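Local structure of organophosphorus hydrolase (Pseudomonas pseudoalcaligenes, 4LE6) at residues Y92-I103 / Y233-V244; H294-H302 / Y310-S318. The protein probably hydrolyses organophosphate triesters as a metallo-beta-lactamase-fold phosphotriesterase whose active site holds two zinc ions. All coordinates share one frame; numbering follows the deposited sequence.

Contact 1 of 2, residues Y92-I103 / Y233-V244; sequences YLINTGDNLVLI and YLFKSGGQSLLV
The F235 ring takes I94 CD1 over the middle of one face, in a CH-pi contact 3.4 Å from the ring centroid and only 4° off the ring normal. V101 CG1 stands at the ring's edge, 4.2 Å from F235 CZ, and T96 CG2 lies near the ring plane on the CD2 side. I103 CD1 reaches F235 CZ obliquely at 3.6 Å, so four side chains of 92-103 gather about one phenyl group. With CG1 of I94 anti to the carbonyl carbon (chi1 -60°) and the chain extended beyond it, CD1 is carried down onto the ring, while CG2 rests against CD2 and CE2. I94 CD1 also approaches L242 CD2 and V244 CG2. At the end away from the two turns I103 CG2 packs on V244 CG1 at 3.5 Å and lies obliquely against the Y233 ring at CD2, and the Y92 ring meets V244 CG1 obliquely through CD2 at 3.8 Å. The tyrosine hydroxyls are used outside this interface: Y92 OH is hydrogen-bonded to P298 O, and Y233 OH to L137 O. Each segment is a hairpin closed by its own backbone bonds; the turn of 92-103 is braced by an Asx turn, G97 N to N95 OD1 (2.9 Å), and by N99 N to T96 OG1. The hairpins belong to the two different sheets of the metallo-beta-lactamase sandwich, and no hydrogen bond joins them. Their cohesion across this interface is therefore apolar, resting on buried methyl groups and aromatic carbons, with the phenyl of F235 as the common surface for both isoleucines.

Contact 2 of 2, residues H294-H302 / Y310-S318; sequences HLPFPGLGH and YAWVPVEFS. With ZN (zinc ion), chain K.
H302 and V313 form an antiparallel hydrogen-bonded pair, joined by H302 N to V313 O and, at 2.8 Å, by V313 N to H302 O. V315 N extends the pairing to L300 O in a nearly straight bond (169° at the hydrogen). The indole of W312 lies against the first strand, its CH2 3.2 Å from G301 N and its CE3 beside H302 O; the missing side chain at G301 lets the ring come this close. With CG anti to the backbone N (chi1 174°), the ring swings back over 294-302, where L295 CD1 sits on one face, 3.6 Å from the centroid of the six-membered ring. At the edge, in plane, W312 NE1 donates to a water that in turn donates to P296 O, tying the indole to the loop. A second water links H302 ND1 with V313 O. V315 CG1 packs on L300 CB at 3.9 Å. At the far end of the loop H294 NE2 binds zinc at 2.1 Å, sharing the ion with D143, H144, D247 and a water. The arrangement is a C-terminal beta hairpin preceded by a loop bearing the last histidine ligand of the metallo-beta-lactamase dinuclear centre.

In the fold
After the strands 37-42 and 45-57, the chain enters the hairpin 92-103 of the same sheet, then passes through zinc ligands H139, H141, D143, H144 and H226 before reaching 233-244 in the other sheet. Contact 1 thus closes a long loop and joins the two sheets of the sandwich. Contact 2 closes a much shorter one, within the second sheet, where 310-314 is one of the two edge strands. The two follow in series, neither nested nor crossed, with centres about 17 Å apart. They meet at the Y92 hydroxyl on the 294-302 loop and where L300 packs on Y92 and L242. Both also touch the second subunit, contact 1 through N95 and contact 2 through H302, which stacks on F78 of that subunit.

Contact 1 of 2, residues Y92-I103 / Y233-V244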
loop_
_atom_site.group_PDB
_atom_site.type_symbol
_atom_site.label_atom_id
_atom_site.label_comp_id
_atom_site.label_asym_id
_atom_site.label_seq_id
_atom_site.Cartn_x
_atom_site.Cartn_y
_atom_site.Cartn_z
ATOM N N TYR A 92 12.236 8.179 -6.511
ATOM C CA TYR A 92 11.061 8.661 -7.247
ATOM C C TYR A 92 11.406 9.208 -8.616
ATOM O O TYR A 92 12.329 9.983 -8.746
ATOM C CB TYR A 92 10.330 9.702 -6.400
ATOM C CG TYR A 92 9.848 9.055 -5.131
ATOM C CD1 TYR A 92 8.632 8.382 -5.097
ATOM C CD2 TYR A 92 10.645 9.031 -3.996
ATOM C CE1 TYR A 92 8.198 7.769 -3.958
ATOM C CE2 TYR A 92 10.216 8.402 -2.853
ATOM C CZ TYR A 92 8.994 7.758 -2.852
ATOM O OH TYR A 92 8.559 7.107 -1.711
ATOM N N LEU A 93 10.639 8.804 -9.622
ATOM C CA LEU A 93 10.881 9.213 -10.999
ATOM C C LEU A 93 9.692 10.038 -11.424
ATOM O O LEU A 93 8.568 9.547 -11.391
ATOM C CB LEU A 93 10.981 7.976 -11.885
ATOM C CG LEU A 93 11.238 8.178 -13.374
ATOM C CD1 LEU A 93 12.590 8.817 -13.597
ATOM C CD2 LEU A 93 11.149 6.827 -14.072
ATOM N N ILE A 94 9.915 11.297 -11.781
ATOM C CA ILE A 94 8.822 12.186 -12.124
ATOM C C ILE A 94 9.003 12.664 -13.557
ATOM O O ILE A 94 10.051 13.207 -13.928
ATOM C CB ILE A 94 8.734 13.359 -11.137
ATOM C CG1 ILE A 94 8.493 12.800 -9.725
ATOM C CG2 ILE A 94 7.591 14.300 -11.504
ATOM C CD1 ILE A 94 8.505 13.820 -8.637
ATOM N N ASN A 95 7.984 12.404 -14.365
ATOM C CA ASN A 95 7.953 12.844 -15.757
ATOM C C ASN A 95 7.095 14.107 -15.780
ATOM O O ASN A 95 5.872 14.041 -15.582
ATOM C CB ASN A 95 7.345 11.741 -16.640
ATOM C CG ASN A 95 7.327 12.107 -18.116
ATOM O OD1 ASN A 95 7.200 13.274 -18.463
ATOM N ND2 ASN A 95 7.443 11.106 -18.994
ATOM N N THR A 96 7.744 15.257 -15.962
ATOM C CA THR A 96 7.080 16.546 -15.896
ATOM C C THR A 96 6.659 17.036 -17.279
ATOM O O THR A 96 6.214 18.171 -17.424
ATOM C CB THR A 96 8.021 17.631 -15.336
ATOM O OG1 THR A 96 9.084 17.878 -16.272
ATOM C CG2 THR A 96 8.604 17.207 -14.030
ATOM N N GLY A 97 6.817 16.190 -18.293
ATOM C CA GLY A 97 6.678 16.635 -19.671
ATOM C C GLY A 97 7.944 17.323 -20.185
ATOM O O GLY A 97 8.451 16.984 -21.256
ATOM N N ASP A 98 8.463 18.284 -19.426
ATOM C CA ASP A 98 9.691 18.970 -19.804
ATOM C C ASP A 98 10.929 18.136 -19.512
ATOM O O ASP A 98 11.908 18.202 -20.238
ATOM C CB ASP A 98 9.822 20.309 -19.066
ATOM C CG ASP A 98 8.773 21.308 -19.487
ATOM O OD1 ASP A 98 8.819 21.753 -20.651
ATOM O OD2 ASP A 98 7.899 21.642 -18.660
ATOM N N ASN A 99 10.892 17.395 -18.414
ATOM C CA ASN A 99 12.027 16.603 -17.970
ATOM C C ASN A 99 11.608 15.241 -17.427
ATOM O O ASN A 99 10.511 15.081 -16.872
ATOM C CB ASN A 99 12.771 17.334 -16.854
ATOM C CG ASN A 99 13.327 18.672 -17.298
ATOM O OD1 ASN A 99 12.674 19.712 -17.151
ATOM N ND2 ASN A 99 14.538 18.656 -17.847
ATOM N N LEU A 100 12.501 14.266 -17.553
ATOM C CA LEU A 100 12.369 13.032 -16.791
ATOM C C LEU A 100 13.386 13.114 -15.664
ATOM O O LEU A 100 14.598 13.143 -15.900
ATOM C CB LEU A 100 12.593 11.794 -17.658
ATOM C CG LEU A 100 12.335 10.461 -16.944
ATOM C CD1 LEU A 100 10.851 10.268 -16.577
ATOM C CD2 LEU A 100 12.808 9.318 -17.804
ATOM N N VAL A 101 12.879 13.177 -14.438
ATOM C CA VAL A 101 13.697 13.499 -13.281
ATOM C C VAL A 101 13.668 12.367 -12.277
ATOM O O VAL A 101 12.601 11.943 -11.837
ATOM C CB VAL A 101 13.182 14.787 -12.575
ATOM C CG1 VAL A 101 14.076 15.147 -11.392
ATOM C CG2 VAL A 101 13.119 15.943 -13.553
ATOM N N LEU A 102 14.842 11.904 -11.878
ATOM C CA LEU A 102 14.927 10.870 -10.861
ATOM C C LEU A 102 15.421 11.500 -9.551
ATOM O O LEU A 102 16.439 12.187 -9.549
ATOM C CB LEU A 102 15.875 9.766 -11.342
ATOM C CG LEU A 102 16.147 8.648 -10.342
ATOM C CD1 LEU A 102 14.853 7.910 -10.002
ATOM C CD2 LEU A 102 17.207 7.693 -10.896
ATOM N N ILE A 103 14.701 11.287 -8.452
ATOM C CA ILE A 103 15.132 11.749 -7.136
ATOM C C ILE A 103 15.592 10.545 -6.310
ATOM O O ILE A 103 14.788 9.646 -6.016
ATOM C CB ILE A 103 14.003 12.477 -6.385
ATOM C CG1 ILE A 103 13.401 13.586 -7.256
ATOM C CG2 ILE A 103 14.531 13.083 -5.102
ATOM C CD1 ILE A 103 12.214 13.160 -8.100
ATOM N N TYR A 233 12.723 18.148 -2.311
ATOM C CA TYR A 233 12.378 18.731 -3.609
ATOM C C TYR A 233 10.870 18.841 -3.796
ATOM O O TYR A 233 10.142 17.875 -3.612
ATOM C CB TYR A 233 13.014 17.920 -4.743
ATOM C CG TYR A 233 14.532 17.908 -4.679
ATOM C CD1 TYR A 233 15.281 18.999 -5.105
ATOM C CD2 TYR A 233 15.208 16.816 -4.167
ATOM C CE1 TYR A 233 16.664 18.991 -5.034
ATOM C CE2 TYR A 233 16.575 16.789 -4.098
ATOM C CZ TYR A 233 17.305 17.883 -4.530
ATOM O OH TYR A 233 18.680 17.840 -4.455
ATOM N N LEU A 234 10.421 20.026 -4.200
ATOM C CA LEU A 234 9.002 20.287 -4.392
ATOM C C LEU A 234 8.658 20.309 -5.885
ATOM O O LEU A 234 9.317 21.001 -6.677
ATOM C CB LEU A 234 8.635 21.616 -3.733
ATOM C CG LEU A 234 7.175 22.052 -3.785
ATOM C CD1 LEU A 234 6.302 21.109 -2.974
ATOM C CD2 LEU A 234 7.089 23.489 -3.266
ATOM N N PHE A 235 7.640 19.522 -6.233
ATOM C CA PHE A 235 7.079 19.429 -7.576
ATOM C C PHE A 235 5.654 19.966 -7.527
ATOM O O PHE A 235 4.874 19.581 -6.645
ATOM C CB PHE A 235 7.078 17.971 -8.054
ATOM C CG PHE A 235 8.444 17.430 -8.308
ATOM C CD1 PHE A 235 9.245 17.013 -7.265
ATOM C CD2 PHE A 235 8.949 17.382 -9.591
ATOM C CE1 PHE A 235 10.531 16.556 -7.511
ATOM C CE2 PHE A 235 10.214 16.926 -9.836
ATOM C CZ PHE A 235 11.012 16.522 -8.795
ATOM N N LYS A 236 5.332 20.872 -8.444
ATOM C CA LYS A 236 4.006 21.488 -8.528
ATOM C C LYS A 236 3.475 21.414 -9.948
ATOM O O LYS A 236 4.177 21.789 -10.890
ATOM C CB LYS A 236 4.080 22.967 -8.173
ATOM C CG LYS A 236 4.520 23.281 -6.757
ATOM C CD LYS A 236 4.323 24.784 -6.493
ATOM C CE LYS A 236 5.485 25.393 -5.725
ATOM N NZ LYS A 236 5.439 26.898 -5.723
ATOM N N SER A 237 2.239 20.958 -10.100
ATOM C CA SER A 237 1.576 20.944 -11.394
ATOM C C SER A 237 0.074 20.966 -11.152
ATOM O O SER A 237 -0.409 20.250 -10.275
ATOM C CB SER A 237 1.967 19.671 -12.155
ATOM O OG SER A 237 1.206 19.542 -13.348
ATOM N N GLY A 238 -0.650 21.799 -11.897
ATOM C CA GLY A 238 -2.102 21.823 -11.840
ATOM C C GLY A 238 -2.692 21.978 -10.451
ATOM O O GLY A 238 -3.679 21.318 -10.125
ATOM N N GLY A 239 -2.095 22.838 -9.629
ATOM C CA GLY A 239 -2.610 23.091 -8.294
ATOM C C GLY A 239 -2.165 22.065 -7.263
ATOM O O GLY A 239 -2.354 22.262 -6.069
ATOM N N GLN A 240 -1.566 20.973 -7.723
ATOM C CA GLN A 240 -1.126 19.903 -6.834
ATOM C C GLN A 240 0.351 20.046 -6.528
ATOM O O GLN A 240 1.123 20.502 -7.371
ATOM C CB GLN A 240 -1.380 18.535 -7.480
ATOM C CG GLN A 240 -2.828 18.330 -7.935
ATOM C CD GLN A 240 -3.810 18.424 -6.790
ATOM O OE1 GLN A 240 -3.681 17.717 -5.793
ATOM N NE2 GLN A 240 -4.789 19.305 -6.920
ATOM N N SER A 241 0.750 19.616 -5.337
ATOM C CA SER A 241 2.142 19.687 -4.914
ATOM C C SER A 241 2.568 18.381 -4.302
ATOM O O SER A 241 1.805 17.751 -3.567
ATOM C CB SER A 241 2.332 20.796 -3.878
ATOM O OG SER A 241 1.990 22.042 -4.427
ATOM N N LEU A 242 3.798 17.994 -4.605
ATOM C CA LEU A 242 4.413 16.812 -4.047
ATOM C C LEU A 242 5.790 17.174 -3.538
ATOM O O LEU A 242 6.593 17.780 -4.251
ATOM C CB LEU A 242 4.535 15.701 -5.094
ATOM C CG LEU A 242 5.355 14.469 -4.677
ATOM C CD1 LEU A 242 4.769 13.777 -3.461
ATOM C CD2 LEU A 242 5.411 13.490 -5.826
ATOM N N LEU A 243 6.061 16.803 -2.296
ATOM C CA LEU A 243 7.367 17.051 -1.713
ATOM C C LEU A 243 8.085 15.719 -1.583
ATOM O O LEU A 243 7.660 14.847 -0.827
ATOM C CB LEU A 243 7.233 17.713 -0.346
ATOM C CG LEU A 243 8.562 18.104 0.294
ATOM C CD1 LEU A 243 9.147 19.344 -0.376
ATOM C CD2 LEU A 243 8.363 18.328 1.787
ATOM N N VAL A 244 9.156 15.560 -2.352
ATOM C CA VAL A 244 9.985 14.371 -2.266
ATOM C C VAL A 244 11.006 14.706 -1.210
ATOM O O VAL A 244 11.952 15.467 -1.472
ATOM C CB VAL A 244 10.669 14.040 -3.584
ATOM C CG1 VAL A 244 11.443 12.721 -3.453
ATOM C CG2 VAL A 244 9.625 13.976 -4.682
#

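Contact 2 of 2, residues H294-H302 / Y310-S318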
loop_
_atom_site.group_PDB
_atom_site.type_symbol
_atom_site.label_atom_id
_atom_site.label_comp_id
_atom_site.label_asym_id
_atom_site.label_seq_id
_atom_site.Cartn_x
_atom_site.Cartn_y
_atom_site.Cartn_z
ATOM N N HIS A 294 12.036 6.586 3.135
ATOM C CA HIS A 294 11.989 5.462 4.080
ATOM C C HIS A 294 10.603 5.195 4.647
ATOM O O HIS A 294 10.448 4.505 5.667
ATOM C CB HIS A 294 13.012 5.670 5.199
ATOM C CG HIS A 294 14.415 5.761 4.685
ATOM N ND1 HIS A 294 14.990 4.759 3.934
ATOM C CD2 HIS A 294 15.337 6.748 4.768
ATOM C CE1 HIS A 294 16.208 5.119 3.583
ATOM N NE2 HIS A 294 16.442 6.326 4.067
ATOM N N LEU A 295 9.591 5.696 3.957
ATOM C CA LEU A 295 8.213 5.382 4.304
ATOM C C LEU A 295 7.862 4.074 3.581
ATOM O O LEU A 295 8.498 3.745 2.583
ATOM C CB LEU A 295 7.278 6.526 3.892
ATOM C CG LEU A 295 7.615 7.871 4.549
ATOM C CD1 LEU A 295 6.681 8.964 4.041
ATOM C CD2 LEU A 295 7.552 7.783 6.070
ATOM N N PRO A 296 6.886 3.316 4.101
ATOM C CA PRO A 296 6.501 2.050 3.464
ATOM C C PRO A 296 6.142 2.275 2.006
ATOM O O PRO A 296 5.394 3.198 1.687
ATOM C CB PRO A 296 5.304 1.597 4.288
ATOM C CG PRO A 296 5.492 2.256 5.623
ATOM C CD PRO A 296 6.053 3.595 5.281
ATOM N N PHE A 297 6.751 1.490 1.127
ATOM C CA PHE A 297 6.635 1.705 -0.310
ATOM C C PHE A 297 5.164 1.618 -0.692
ATOM O O PHE A 297 4.453 0.759 -0.156
ATOM C CB PHE A 297 7.431 0.619 -1.050
ATOM C CG PHE A 297 7.305 0.707 -2.516
ATOM C CD1 PHE A 297 8.113 1.570 -3.232
ATOM C CD2 PHE A 297 6.344 -0.034 -3.189
ATOM C CE1 PHE A 297 7.974 1.695 -4.600
ATOM C CE2 PHE A 297 6.204 0.087 -4.555
ATOM C CZ PHE A 297 7.024 0.958 -5.260
ATOM N N PRO A 298 4.706 2.447 -1.647
ATOM C CA PRO A 298 5.377 3.421 -2.517
ATOM C C PRO A 298 5.831 4.719 -1.830
ATOM O O PRO A 298 6.430 5.575 -2.472
ATOM C CB PRO A 298 4.312 3.727 -3.578
ATOM C CG PRO A 298 3.038 3.502 -2.903
ATOM C CD PRO A 298 3.267 2.349 -1.960
ATOM N N GLY A 299 5.549 4.869 -0.549
ATOM C CA GLY A 299 6.023 6.027 0.189
ATOM C C GLY A 299 5.262 7.299 -0.129
ATOM O O GLY A 299 5.723 8.402 0.175
ATOM N N LEU A 300 4.091 7.144 -0.735
ATOM C CA LEU A 300 3.266 8.274 -1.161
ATOM C C LEU A 300 2.059 8.440 -0.246
ATOM O O LEU A 300 1.421 7.461 0.126
ATOM C CB LEU A 300 2.780 8.059 -2.583
ATOM C CG LEU A 300 3.872 8.105 -3.642
ATOM C CD1 LEU A 300 3.344 7.536 -4.953
ATOM C CD2 LEU A 300 4.353 9.539 -3.815
ATOM N N GLY A 301 1.730 9.677 0.109
ATOM C CA GLY A 301 0.596 9.912 0.971
ATOM C C GLY A 301 0.564 11.320 1.508
ATOM O O GLY A 301 1.240 12.192 0.977
ATOM N N HIS A 302 -0.224 11.529 2.563
ATOM C CA HIS A 302 -0.370 12.845 3.168
ATOM C C HIS A 302 -0.061 12.757 4.639
ATOM O O HIS A 302 -0.096 11.678 5.236
ATOM C CB HIS A 302 -1.794 13.378 3.031
ATOM C CG HIS A 302 -2.217 13.636 1.623
ATOM N ND1 HIS A 302 -2.713 12.646 0.803
ATOM C CD2 HIS A 302 -2.224 14.772 0.888
ATOM C CE1 HIS A 302 -3.012 13.163 -0.375
ATOM N NE2 HIS A 302 -2.719 14.452 -0.351
ATOM N N TYR A 310 1.664 13.783 14.618
ATOM C CA TYR A 310 1.104 13.682 13.276
ATOM C C TYR A 310 0.763 12.238 12.947
ATOM O O TYR A 310 1.075 11.337 13.719
ATOM C CB TYR A 310 2.108 14.223 12.238
ATOM C CG TYR A 310 2.432 15.688 12.457
ATOM C CD1 TYR A 310 3.419 16.073 13.356
ATOM C CD2 TYR A 310 1.729 16.683 11.794
ATOM C CE1 TYR A 310 3.704 17.425 13.584
ATOM C CE2 TYR A 310 2.007 18.040 12.024
ATOM C CZ TYR A 310 2.989 18.392 12.924
ATOM O OH TYR A 310 3.279 19.714 13.158
ATOM N N ALA A 311 0.120 12.034 11.801
ATOM C CA ALA A 311 -0.160 10.701 11.289
ATOM C C ALA A 311 0.130 10.684 9.793
ATOM O O ALA A 311 -0.031 11.700 9.114
ATOM C CB ALA A 311 -1.602 10.307 11.555
ATOM N N TRP A 312 0.568 9.531 9.299
ATOM C CA TRP A 312 0.837 9.304 7.879
ATOM C C TRP A 312 -0.376 8.615 7.275
ATOM O O TRP A 312 -0.887 7.670 7.861
ATOM C CB TRP A 312 2.045 8.388 7.755
ATOM C CG TRP A 312 2.379 7.933 6.369
ATOM C CD1 TRP A 312 2.452 6.641 5.922
ATOM C CD2 TRP A 312 2.742 8.762 5.253
ATOM N NE1 TRP A 312 2.813 6.624 4.585
ATOM C CE2 TRP A 312 2.995 7.912 4.159
ATOM C CE3 TRP A 312 2.864 10.143 5.071
ATOM C CZ2 TRP A 312 3.364 8.398 2.903
ATOM C CZ3 TRP A 312 3.232 10.622 3.811
ATOM C CH2 TRP A 312 3.476 9.751 2.757
ATOM N N VAL A 313 -0.845 9.110 6.133
ATOM C CA VAL A 313 -1.972 8.517 5.436
ATOM C C VAL A 313 -1.503 8.109 4.051
ATOM O O VAL A 313 -1.311 8.962 3.177
ATOM C CB VAL A 313 -3.169 9.477 5.336
ATOM C CG1 VAL A 313 -4.341 8.791 4.617
ATOM C CG2 VAL A 313 -3.605 9.910 6.727
ATOM N N PRO A 314 -1.273 6.800 3.851
ATOM C CA PRO A 314 -0.753 6.364 2.551
ATOM C C PRO A 314 -1.819 6.438 1.473
ATOM O O PRO A 314 -3.004 6.265 1.753
ATOM C CB PRO A 314 -0.354 4.910 2.798
ATOM C CG PRO A 314 -1.233 4.459 3.960
ATOM C CD PRO A 314 -1.501 5.677 4.780
ATOM N N VAL A 315 -1.393 6.701 0.247
ATOM C CA VAL A 315 -2.304 6.715 -0.876
ATOM C C VAL A 315 -2.954 5.344 -1.022
ATOM O O VAL A 315 -2.359 4.304 -0.691
ATOM C CB VAL A 315 -1.561 7.086 -2.174
ATOM C CG1 VAL A 315 -0.588 6.003 -2.542
ATOM C CG2 VAL A 315 -2.536 7.361 -3.300
ATOM N N GLU A 316 -4.182 5.346 -1.515
ATOM C CA GLU A 316 -4.883 4.106 -1.791
ATOM C C GLU A 316 -4.603 3.676 -3.224
ATOM O O GLU A 316 -4.719 4.475 -4.146
ATOM C CB GLU A 316 -6.381 4.289 -1.550
ATOM C CG GLU A 316 -6.694 4.616 -0.088
ATOM C CD GLU A 316 -8.170 4.820 0.190
ATOM O OE1 GLU A 316 -8.999 4.079 -0.378
ATOM O OE2 GLU A 316 -8.507 5.734 0.982
ATOM N N PHE A 317 -4.238 2.407 -3.403
ATOM C CA PHE A 317 -3.928 1.873 -4.716
ATOM C C PHE A 317 -5.022 2.218 -5.737
ATOM O O PHE A 317 -6.218 2.003 -5.484
ATOM C CB PHE A 317 -3.778 0.363 -4.604
ATOM C CG PHE A 317 -3.290 -0.288 -5.863
ATOM C CD1 PHE A 317 -4.171 -0.632 -6.869
ATOM C CD2 PHE A 317 -1.948 -0.576 -6.028
ATOM C CE1 PHE A 317 -3.722 -1.237 -8.023
ATOM C CE2 PHE A 317 -1.495 -1.176 -7.191
ATOM C CZ PHE A 317 -2.383 -1.504 -8.185
ATOM N N SER A 318 -4.614 2.760 -6.883
ATOM C CA SER A 318 -5.552 3.179 -7.915
ATOM C C SER A 318 -4.870 3.234 -9.264
ATOM O O SER A 318 -3.717 3.640 -9.365
ATOM C CB SER A 318 -6.089 4.581 -7.613
ATOM O OG SER A 318 -6.938 5.039 -8.655
HETATM ZN ZN ZN K . 18.267 7.208 3.725
HETATM O O HOH W 1 3.202 4.406 2.772
HETATM O O HOH W 2 -2.945 9.956 1.321
HETATM O O HOH W 3 19.925 7.308 4.482
#